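Homoserine dehydrogenase (Staphylococcus aureus M1064, PDB 4PG7) catalyses the NAD(P)-dependent hydride transfer that interconverts aspartate semialdehyde and homoserine in the aspartic acid pathway. Local coordinates at residues Ile59-Val64 / Val84-Asn89; Asp216-Asp221 / Gly247-Thr252; Asp260-Lys265 / Arg406-Asp411. All coordinates share one frame; numbering follows the deposited sequence. Where two conformers were deposited one is given.

Contact 1 of 3, residues Ile59-Val64 / Val84-Asn89; sequences IKHILV and VNEILN
Ile-87 packs against both His-61 and Leu-63, where helix 84-88 lies on strand 55-63 of the parallel, Rossmann-type sheet of the NAD-binding domain. The two short segments run roughly antiparallel, at 146°. Their axes come within 8.8 Å.

The apolar contacts do most of the work. Ile-87 keeps CG1 beside its backbone N (chi1 -71°), and this turn carries the CG1-CD1 arm to the strand. CG1 of Ile-87 sits 3.5 Å from His-61 CB. CD1 of Ile-87 reaches to 3.7 Å from Leu-63 CB. Leu-63 turns its two methyls to Val-84. Its CD2 lies 3.9 Å from Val-84 CB, and its CD1 lies 3.5 Å from Val-84 N. Trp-109 of helix 106-115 packs on both Leu-63 and Val-84.

The polar groups look elsewhere. His-61 bonds through NE2 to Asp-90 and through ND1 to His-79. Glu-86 passes the ring at 4.4 Å, CG to His-61 CE1, and bonds to Thr-81.

Between these two segments the attachment is apolar packing, with no hydrogen bond. Bonds at both nitrogens fix the imidazole rotation, and Asp-90 would probably polarise the ring.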
loop_
_atom_site.group_PDB
_atom_site.type_symbol
_atom_site.label_atom_id
_atom_site.label_comp_id
_atom_site.label_asym_id
_atom_site.label_seq_id
_atom_site.Cartn_x
_atom_site.Cartn_y
_atom_site.Cartn_z
ATOM N N ILE A 59 14.260 -11.371 -29.555
ATOM C CA ILE A 59 14.255 -9.956 -29.860
ATOM C C ILE A 59 14.717 -9.817 -31.301
ATOM O O ILE A 59 15.917 -9.812 -31.596
ATOM C CB ILE A 59 15.170 -9.161 -28.911
ATOM C CG1 ILE A 59 14.742 -9.387 -27.457
ATOM C CG2 ILE A 59 15.119 -7.688 -29.266
ATOM C CD1 ILE A 59 15.652 -8.753 -26.415
ATOM N N LYS A 60 13.751 -9.712 -32.201
ATOM C CA LYS A 60 14.037 -9.746 -33.634
ATOM C C LYS A 60 14.416 -8.378 -34.201
ATOM O O LYS A 60 15.143 -8.307 -35.192
ATOM C CB LYS A 60 12.829 -10.295 -34.393
ATOM C CG LYS A 60 13.147 -10.627 -35.837
ATOM C CD LYS A 60 12.074 -11.480 -36.479
ATOM C CE LYS A 60 12.347 -11.630 -37.973
ATOM N NZ LYS A 60 11.096 -11.994 -38.673
ATOM N N HIS A 61 13.891 -7.303 -33.608
ATOM C CA HIS A 61 14.192 -5.943 -34.048
ATOM C C HIS A 61 14.264 -5.013 -32.834
ATOM O O HIS A 61 13.495 -5.152 -31.883
ATOM C CB HIS A 61 13.101 -5.381 -34.984
ATOM C CG HIS A 61 12.781 -6.241 -36.171
ATOM N ND1 HIS A 61 13.579 -6.292 -37.292
ATOM C CD2 HIS A 61 11.728 -7.047 -36.430
ATOM C CE1 HIS A 61 13.054 -7.123 -38.176
ATOM N NE2 HIS A 61 11.927 -7.597 -37.674
ATOM N N ILE A 62 15.169 -4.048 -32.896
ATOM C CA ILE A 62 15.172 -2.939 -31.975
ATOM C C ILE A 62 15.161 -1.647 -32.770
ATOM O O ILE A 62 16.053 -1.403 -33.573
ATOM C CB ILE A 62 16.379 -2.984 -31.016
ATOM C CG1 ILE A 62 16.393 -4.314 -30.247
ATOM C CG2 ILE A 62 16.287 -1.833 -30.021
ATOM C CD1 ILE A 62 17.614 -4.537 -29.361
ATOM N N LEU A 63 14.123 -0.843 -32.585
ATOM C CA LEU A 63 14.074 0.482 -33.187
ATOM C C LEU A 63 14.922 1.438 -32.353
ATOM O O LEU A 63 14.728 1.564 -31.135
ATOM C CB LEU A 63 12.633 1.004 -33.276
ATOM C CG LEU A 63 12.425 2.375 -33.945
ATOM C CD1 LEU A 63 12.626 2.287 -35.453
ATOM C CD2 LEU A 63 11.032 2.919 -33.656
ATOM N N VAL A 64 15.856 2.106 -33.015
ATOM C CA VAL A 64 16.649 3.165 -32.392
ATOM C C VAL A 64 16.583 4.410 -33.266
ATOM O O VAL A 64 16.316 4.319 -34.473
ATOM C CB VAL A 64 18.122 2.752 -32.186
ATOM C CG1 VAL A 64 18.211 1.485 -31.347
ATOM C CG2 VAL A 64 18.841 2.548 -33.512
ATOM N N VAL A 84 10.579 2.282 -38.329
ATOM C CA VAL A 84 9.504 1.663 -37.543
ATOM C C VAL A 84 8.583 0.738 -38.378
ATOM O O VAL A 84 8.058 -0.257 -37.870
ATOM C CB VAL A 84 8.665 2.741 -36.812
ATOM C CG1 VAL A 84 7.890 3.599 -37.805
ATOM C CG2 VAL A 84 7.742 2.097 -35.797
ATOM N N ASN A 85 8.408 1.062 -39.658
ATOM C CA ASN A 85 7.597 0.244 -40.569
ATOM C C ASN A 85 8.148 -1.147 -40.796
ATOM O O ASN A 85 7.396 -2.086 -41.055
ATOM C CB ASN A 85 7.422 0.971 -41.896
ATOM C CG ASN A 85 6.558 2.189 -41.751
ATOM O OD1 ASN A 85 5.631 2.203 -40.947
ATOM N ND2 ASN A 85 6.859 3.222 -42.519
ATOM N N GLU A 86 9.461 -1.279 -40.702
ATOM C CA GLU A 86 10.089 -2.578 -40.774
ATOM C C GLU A 86 9.586 -3.479 -39.649
ATOM O O GLU A 86 9.478 -4.700 -39.806
ATOM C CB GLU A 86 11.610 -2.425 -40.715
ATOM C CG GLU A 86 12.362 -3.742 -40.833
ATOM C CD GLU A 86 13.839 -3.567 -41.165
ATOM O OE1 GLU A 86 14.399 -2.470 -40.942
ATOM O OE2 GLU A 86 14.428 -4.538 -41.685
ATOM N N ILE A 87 9.276 -2.870 -38.512
ATOM C CA ILE A 87 8.762 -3.601 -37.381
ATOM C C ILE A 87 7.252 -3.774 -37.507
ATOM O O ILE A 87 6.736 -4.860 -37.286
ATOM C CB ILE A 87 9.114 -2.879 -36.050
ATOM C CG1 ILE A 87 10.604 -3.000 -35.776
ATOM C CG2 ILE A 87 8.322 -3.456 -34.897
ATOM C CD1 ILE A 87 11.125 -2.035 -34.724
ATOM N N LEU A 88 6.542 -2.704 -37.851
ATOM C CA LEU A 88 5.079 -2.754 -37.905
ATOM C C LEU A 88 4.576 -3.684 -39.020
ATOM O O LEU A 88 3.485 -4.238 -38.917
ATOM C CB LEU A 88 4.482 -1.350 -38.065
ATOM C CG LEU A 88 4.761 -0.373 -36.913
ATOM C CD1 LEU A 88 4.317 1.042 -37.256
ATOM C CD2 LEU A 88 4.103 -0.843 -35.630
ATOM N N ASN A 89 5.359 -3.853 -40.073
ATOM C CA ASN A 89 4.959 -4.732 -41.171
ATOM C C ASN A 89 5.447 -6.170 -41.025
ATOM O O ASN A 89 5.199 -6.993 -41.913
ATOM C CB ASN A 89 5.431 -4.153 -42.510
ATOM C CG ASN A 89 4.739 -2.846 -42.857
ATOM O OD1 ASN A 89 3.687 -2.526 -42.313
ATOM N ND2 ASN A 89 5.349 -2.067 -43.736
#

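Contact 2 of 3, residues Asp216-Asp221 / Gly247-Thr252; sequences DVEGVD and GISGVT. With LYS (lysine), chain K.
The loop from Gly-247 to Thr-252 helps line the pocket that holds lysine in this crystal, and its first residues are pinned to Val-217 and Glu-218 at the end of helix 214-217. Ile-248 N donates to Val-217 O at 2.9 Å. The bond is nearly straight at the hydrogen (159°) and meets the carbonyl almost head-on. Gly-247 CA also touches Val-217 O, at 3.2 Å, in a CA-H...O contact. With no side chain, Gly-247 can lie directly on the Glu-218 backbone.

Glu-218 bends at chi2 (-56°), which folds its carboxylate back to the loop. OE1 takes a bond from each of two waters. One water is 2.8 Å from Glu-218 OE1 and accepts from Gly-247 N at 2.9 Å. The other is 2.7 Å from Glu-218 OE1 and accepts from Ser-249 N at 3.1 Å. Beside them, Val-217 CG1 meets Ser-249 CB at 3.9 Å. Phe-196 of helix 196-205 packs on Val-217, Ile-248 and Ser-249.

A type I turn from Ile-248 to Val-251 carries Gly-250, which lines the pocket with Thr-252. Thr-252 CG2 is 3.7 Å from the lysine N. Three successive loop N-H groups are thus satisfied, two through water, so Glu-218 holds the loop at second hand.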
loop_
_atom_site.group_PDB
_atom_site.type_symbol
_atom_site.label_atom_id
_atom_site.label_comp_id
_atom_site.label_asym_id
_atom_site.label_seq_id
_atom_site.Cartn_x
_atom_site.Cartn_y
_atom_site.Cartn_z
ATOM N N ASP A 216 9.147 18.995 -12.020
ATOM C CA ASP A 216 8.968 18.594 -10.617
ATOM C C ASP A 216 8.345 19.718 -9.797
ATOM O O ASP A 216 7.258 19.582 -9.220
ATOM C CB ASP A 216 10.329 18.239 -9.976
ATOM C CG ASP A 216 10.972 17.021 -10.597
ATOM O OD1 ASP A 216 10.252 16.101 -11.058
ATOM O OD2 ASP A 216 12.220 16.960 -10.548
ATOM N N VAL A 217 9.064 20.826 -9.774
ATOM C CA VAL A 217 8.778 21.974 -8.919
ATOM C C VAL A 217 7.478 22.691 -9.260
ATOM O O VAL A 217 6.820 23.213 -8.373
ATOM C CB VAL A 217 9.983 22.933 -8.964
ATOM C CG1 VAL A 217 9.613 24.358 -8.609
ATOM C CG2 VAL A 217 11.075 22.404 -8.044
ATOM N N GLU A 218 7.080 22.694 -10.525
ATOM C CA GLU A 218 5.813 23.335 -10.921
ATOM C C GLU A 218 4.626 22.378 -10.876
ATOM O O GLU A 218 3.497 22.734 -11.261
ATOM C CB GLU A 218 5.955 23.982 -12.310
ATOM C CG GLU A 218 7.010 25.069 -12.350
ATOM C CD GLU A 218 6.766 26.145 -11.332
ATOM O OE1 GLU A 218 5.592 26.516 -11.091
ATOM O OE2 GLU A 218 7.753 26.631 -10.773
ATOM N N GLY A 219 4.872 21.143 -10.442
ATOM C CA GLY A 219 3.794 20.189 -10.233
ATOM C C GLY A 219 3.252 19.514 -11.485
ATOM O O GLY A 219 2.184 18.868 -11.439
ATOM N N VAL A 220 3.968 19.632 -12.596
ATOM C CA VAL A 220 3.496 19.056 -13.870
ATOM C C VAL A 220 3.524 17.527 -13.805
ATOM O O VAL A 220 2.534 16.862 -14.150
ATOM C CB VAL A 220 4.318 19.562 -15.092
ATOM C CG1 VAL A 220 3.785 18.959 -16.384
ATOM C CG2 VAL A 220 4.285 21.077 -15.155
ATOM N N ASP A 221 4.640 16.975 -13.355
ATOM C CA ASP A 221 4.774 15.517 -13.169
ATOM C C ASP A 221 3.668 14.970 -12.293
ATOM O O ASP A 221 3.045 13.952 -12.621
ATOM C CB ASP A 221 6.129 15.161 -12.541
ATOM C CG ASP A 221 6.263 13.680 -12.259
ATOM O OD1 ASP A 221 6.082 12.910 -13.223
ATOM O OD2 ASP A 221 6.551 13.279 -11.086
ATOM N N GLY A 247 2.640 24.724 -8.209
ATOM C CA GLY A 247 3.844 24.058 -7.741
ATOM C C GLY A 247 4.237 24.524 -6.364
ATOM O O GLY A 247 3.442 25.163 -5.688
ATOM N N ILE A 248 5.482 24.230 -5.987
ATOM C CA ILE A 248 5.996 24.545 -4.658
ATOM C C ILE A 248 6.937 25.738 -4.618
ATOM O O ILE A 248 7.403 26.108 -3.544
ATOM C CB ILE A 248 6.723 23.332 -4.001
ATOM C CG1 ILE A 248 7.927 22.872 -4.818
ATOM C CG2 ILE A 248 5.759 22.173 -3.790
ATOM C CD1 ILE A 248 8.932 22.106 -3.984
ATOM N N SER A 249 7.203 26.379 -5.754
ATOM C CA SER A 249 8.242 27.421 -5.772
ATOM C C SER A 249 7.870 28.656 -4.950
ATOM O O SER A 249 8.750 29.414 -4.519
ATOM C CB SER A 249 8.621 27.811 -7.208
ATOM O OG SER A 249 7.601 28.577 -7.816
ATOM N N GLY A 250 6.582 28.832 -4.691
ATOM C CA GLY A 250 6.097 29.920 -3.827
ATOM C C GLY A 250 5.924 29.576 -2.345
ATOM O O GLY A 250 5.597 30.442 -1.542
ATOM N N VAL A 251 6.169 28.311 -1.959
ATOM C CA VAL A 251 6.112 27.931 -0.547
ATOM C C VAL A 251 7.346 28.484 0.173
ATOM O O VAL A 251 8.468 28.274 -0.273
ATOM C CB VAL A 251 6.047 26.387 -0.375
ATOM C CG1 VAL A 251 6.056 25.992 1.091
ATOM C CG2 VAL A 251 4.800 25.833 -1.046
ATOM N N THR A 252 7.150 29.152 1.305
ATOM C CA THR A 252 8.253 29.721 2.049
ATOM C C THR A 252 8.408 29.046 3.395
ATOM O O THR A 252 7.484 28.400 3.893
ATOM C CB THR A 252 8.049 31.231 2.345
ATOM O OG1 THR A 252 6.893 31.400 3.177
ATOM C CG2 THR A 252 7.878 32.051 1.043
HETATM N N LYS K . 6.458 34.540 -1.327
HETATM C CA LYS K . 5.426 34.440 -2.413
HETATM C C LYS K . 4.256 35.396 -2.202
HETATM O O LYS K . 3.127 35.128 -2.655
HETATM C CB LYS K . 4.901 33.007 -2.517
HETATM C CG LYS K . 4.132 32.724 -3.791
HETATM C CD LYS K . 2.778 32.087 -3.525
HETATM C CE LYS K . 2.011 31.965 -4.822
HETATM N NZ LYS K . 0.662 31.360 -4.654
HETATM O OXT LYS K . 4.431 36.462 -1.591
HETATM O O HOH W 1 3.009 26.913 -10.048
HETATM O O HOH W 2 5.619 26.805 -8.389
#

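Contact 3 of 3, residues Asp260-Lys265 / Arg406-Asp411; sequences DQLGYK and RVANYD
Leu-262 and Ala-408 lie with their CA atoms 7.6 Å apart, where helix 253-262 ends against strand 404-411 of the C-terminal domain, probably the ACT domain of this enzyme. The helix closes in a Schellman motif at Gly-263, which has positive phi, and strand 264-275 starts at Tyr-264.

Arg-406 carries the polar part. It was modelled in two conformers; its bond and water described here hold for one and may be only part-time. Its chain bends at chi3 (67°), which turns the guanidinium to the helix end. NH1 of Arg-406 donates to Leu-262 O at 2.8 Å. The bond is almost straight (171°) and lies in the carbonyl plane, on a lone pair. The positive charge would probably suit a carbonyl at the C-terminal end of a helix. In this conformer CD2 of Leu-262 sits over one guanidinium face. That methyl also meets Ala-408 CB at 4.2 Å, and Val-418 of strand 414-422 packs on Leu-262.

Two waters complete the contact. One lies in the guanidinium plane, 3.1 Å from Arg-406 NH1, and 2.6 Å from Tyr-264 OH. At the other end, Gln-261 runs past Ala-408 CB, its CD 4.1 Å away. The second water donates to Gln-261 OE1 at 3.1 Å and accepts from Asn-409 N at 3.0 Å.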
loop_
_atom_site.group_PDB
_atom_site.type_symbol
_atom_site.label_atom_id
_atom_site.label_comp_id
_atom_site.label_asym_id
_atom_site.label_seq_id
_atom_site.Cartn_x
_atom_site.Cartn_y
_atom_site.Cartn_z
ATOM N N ASP A 260 3.284 24.711 10.882
ATOM C CA ASP A 260 3.783 23.880 11.953
ATOM C C ASP A 260 3.147 24.240 13.291
ATOM O O ASP A 260 2.685 23.344 14.042
ATOM C CB ASP A 260 5.291 24.018 12.079
ATOM C CG ASP A 260 5.818 23.208 13.250
ATOM O OD1 ASP A 260 5.666 21.975 13.250
ATOM O OD2 ASP A 260 6.272 23.814 14.211
ATOM N N GLN A 261 3.168 25.532 13.621
ATOM C CA GLN A 261 2.589 26.004 14.894
ATOM C C GLN A 261 1.078 25.714 14.974
ATOM O O GLN A 261 0.576 25.471 16.036
ATOM C CB GLN A 261 2.887 27.483 15.163
ATOM C CG GLN A 261 1.784 28.488 14.814
ATOM C CD GLN A 261 2.082 29.930 15.257
ATOM O OE1 GLN A 261 1.536 30.392 16.251
ATOM N NE2 GLN A 261 2.924 30.652 14.492
ATOM N N LEU A 262 0.386 25.749 13.845
ATOM C CA LEU A 262 -1.039 25.384 13.789
ATOM C C LEU A 262 -1.344 23.874 13.812
ATOM O O LEU A 262 -2.519 23.481 13.877
ATOM C CB LEU A 262 -1.665 25.988 12.541
ATOM C CG LEU A 262 -1.734 27.522 12.561
ATOM C CD1 LEU A 262 -1.879 28.029 11.145
ATOM C CD2 LEU A 262 -2.890 27.979 13.424
ATOM N N GLY A 263 -0.319 23.040 13.709
ATOM C CA GLY A 263 -0.475 21.585 13.750
ATOM C C GLY A 263 -0.421 20.864 12.411
ATOM O O GLY A 263 -0.928 19.753 12.301
ATOM N N TYR A 264 0.187 21.484 11.397
ATOM C CA TYR A 264 0.177 20.971 10.028
ATOM C C TYR A 264 1.567 20.952 9.401
ATOM O O TYR A 264 2.414 21.777 9.739
ATOM C CB TYR A 264 -0.702 21.844 9.123
ATOM C CG TYR A 264 -2.140 21.926 9.553
ATOM C CD1 TYR A 264 -3.088 21.000 9.081
ATOM C CD2 TYR A 264 -2.549 22.886 10.478
ATOM C CE1 TYR A 264 -4.413 21.060 9.511
ATOM C CE2 TYR A 264 -3.871 22.973 10.903
ATOM C CZ TYR A 264 -4.802 22.050 10.428
ATOM O OH TYR A 264 -6.107 22.139 10.847
ATOM N N LYS A 265 1.768 20.013 8.478
ATOM C CA LYS A 265 2.884 20.021 7.560
ATOM C C LYS A 265 2.395 20.548 6.221
ATOM O O LYS A 265 1.193 20.577 5.968
ATOM C CB LYS A 265 3.403 18.603 7.367
ATOM C CG LYS A 265 4.081 18.056 8.609
ATOM C CD LYS A 265 4.900 16.850 8.245
ATOM C CE LYS A 265 5.836 16.446 9.354
ATOM N NZ LYS A 265 6.221 15.026 9.154
ATOM N N ARG A 406 -8.929 29.262 13.386
ATOM C CA ARG A 406 -7.777 29.618 14.194
ATOM C C ARG A 406 -6.903 30.574 13.397
ATOM O O ARG A 406 -6.773 30.425 12.177
ATOM C CB ARG A 406 -7.024 28.365 14.576
ATOM C CG ARG A 406 -7.932 27.358 15.279
ATOM C CD ARG A 406 -7.305 25.989 15.275
ATOM N NE ARG A 406 -6.126 26.036 16.103
ATOM C CZ ARG A 406 -4.971 25.476 15.800
ATOM N NH1 ARG A 406 -4.816 24.820 14.651
ATOM N NH2 ARG A 406 -3.977 25.617 16.650
ATOM N N VAL A 407 -6.322 31.548 14.087
ATOM C CA VAL A 407 -5.490 32.539 13.459
ATOM C C VAL A 407 -4.092 32.497 14.060
ATOM O O VAL A 407 -3.906 32.054 15.192
ATOM C CB VAL A 407 -6.113 33.949 13.576
ATOM C CG1 VAL A 407 -7.471 33.985 12.894
ATOM C CG2 VAL A 407 -6.259 34.384 15.020
ATOM N N ALA A 408 -3.110 32.942 13.296
ATOM C CA ALA A 408 -1.732 32.968 13.742
ATOM C C ALA A 408 -1.015 34.165 13.129
ATOM O O ALA A 408 -1.378 34.619 12.030
ATOM C CB ALA A 408 -1.015 31.712 13.311
ATOM N N ASN A 409 0.012 34.639 13.839
ATOM C CA ASN A 409 0.947 35.598 13.309
ATOM C C ASN A 409 1.732 34.946 12.190
ATOM O O ASN A 409 2.154 33.832 12.308
ATOM C CB ASN A 409 1.926 36.071 14.387
ATOM C CG ASN A 409 1.258 36.934 15.433
ATOM O OD1 ASN A 409 1.243 36.602 16.609
ATOM N ND2 ASN A 409 0.698 38.036 15.008
ATOM N N TYR A 410 1.915 35.656 11.094
ATOM C CA TYR A 410 2.633 35.117 9.966
ATOM C C TYR A 410 3.929 35.883 9.792
ATOM O O TYR A 410 4.977 35.285 9.677
ATOM C CB TYR A 410 1.757 35.235 8.728
ATOM C CG TYR A 410 2.309 34.667 7.453
ATOM C CD1 TYR A 410 2.031 33.352 7.085
ATOM C CD2 TYR A 410 3.053 35.450 6.574
ATOM C CE1 TYR A 410 2.491 32.826 5.899
ATOM C CE2 TYR A 410 3.522 34.934 5.382
ATOM C CZ TYR A 410 3.239 33.612 5.056
ATOM O OH TYR A 410 3.670 33.076 3.863
ATOM N N ASP A 411 3.821 37.205 9.729
ATOM C CA ASP A 411 4.956 38.107 9.587
ATOM C C ASP A 411 4.450 39.492 10.016
ATOM O O ASP A 411 3.317 39.616 10.488
ATOM C CB ASP A 411 5.449 38.104 8.132
ATOM C CG ASP A 411 6.856 38.645 7.984
ATOM O OD1 ASP A 411 7.396 39.212 8.961
ATOM O OD2 ASP A 411 7.425 38.529 6.879
HETATM O O HOH W 3 0.567 33.307 16.433
HETATM O O HOH W 4 -6.899 24.014 12.540
#

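In the fold
From the N terminus, contact 1 comes first and closes a short loop inside the nucleotide-binding domain, joining strand 55-63 to helix 84-88. Contact 2 follows and ties the end of helix 214-217 to the loop before helix 253-262. Contact 3 takes up the end of that helix and spans some 140 residues to strand 404-411, so it links the middle of the chain to the C-terminal domain. The three are in series; none nests in or crosses another. Contacts 2 and 3 touch, Thr-252 OG1 to Tyr-410 OH at 3.7 Å, near the lysine pocket that Arg-246, Asp-438 and Lys-439 complete. Contact 1 stands apart, its centre about 59 Å from that of contact 3.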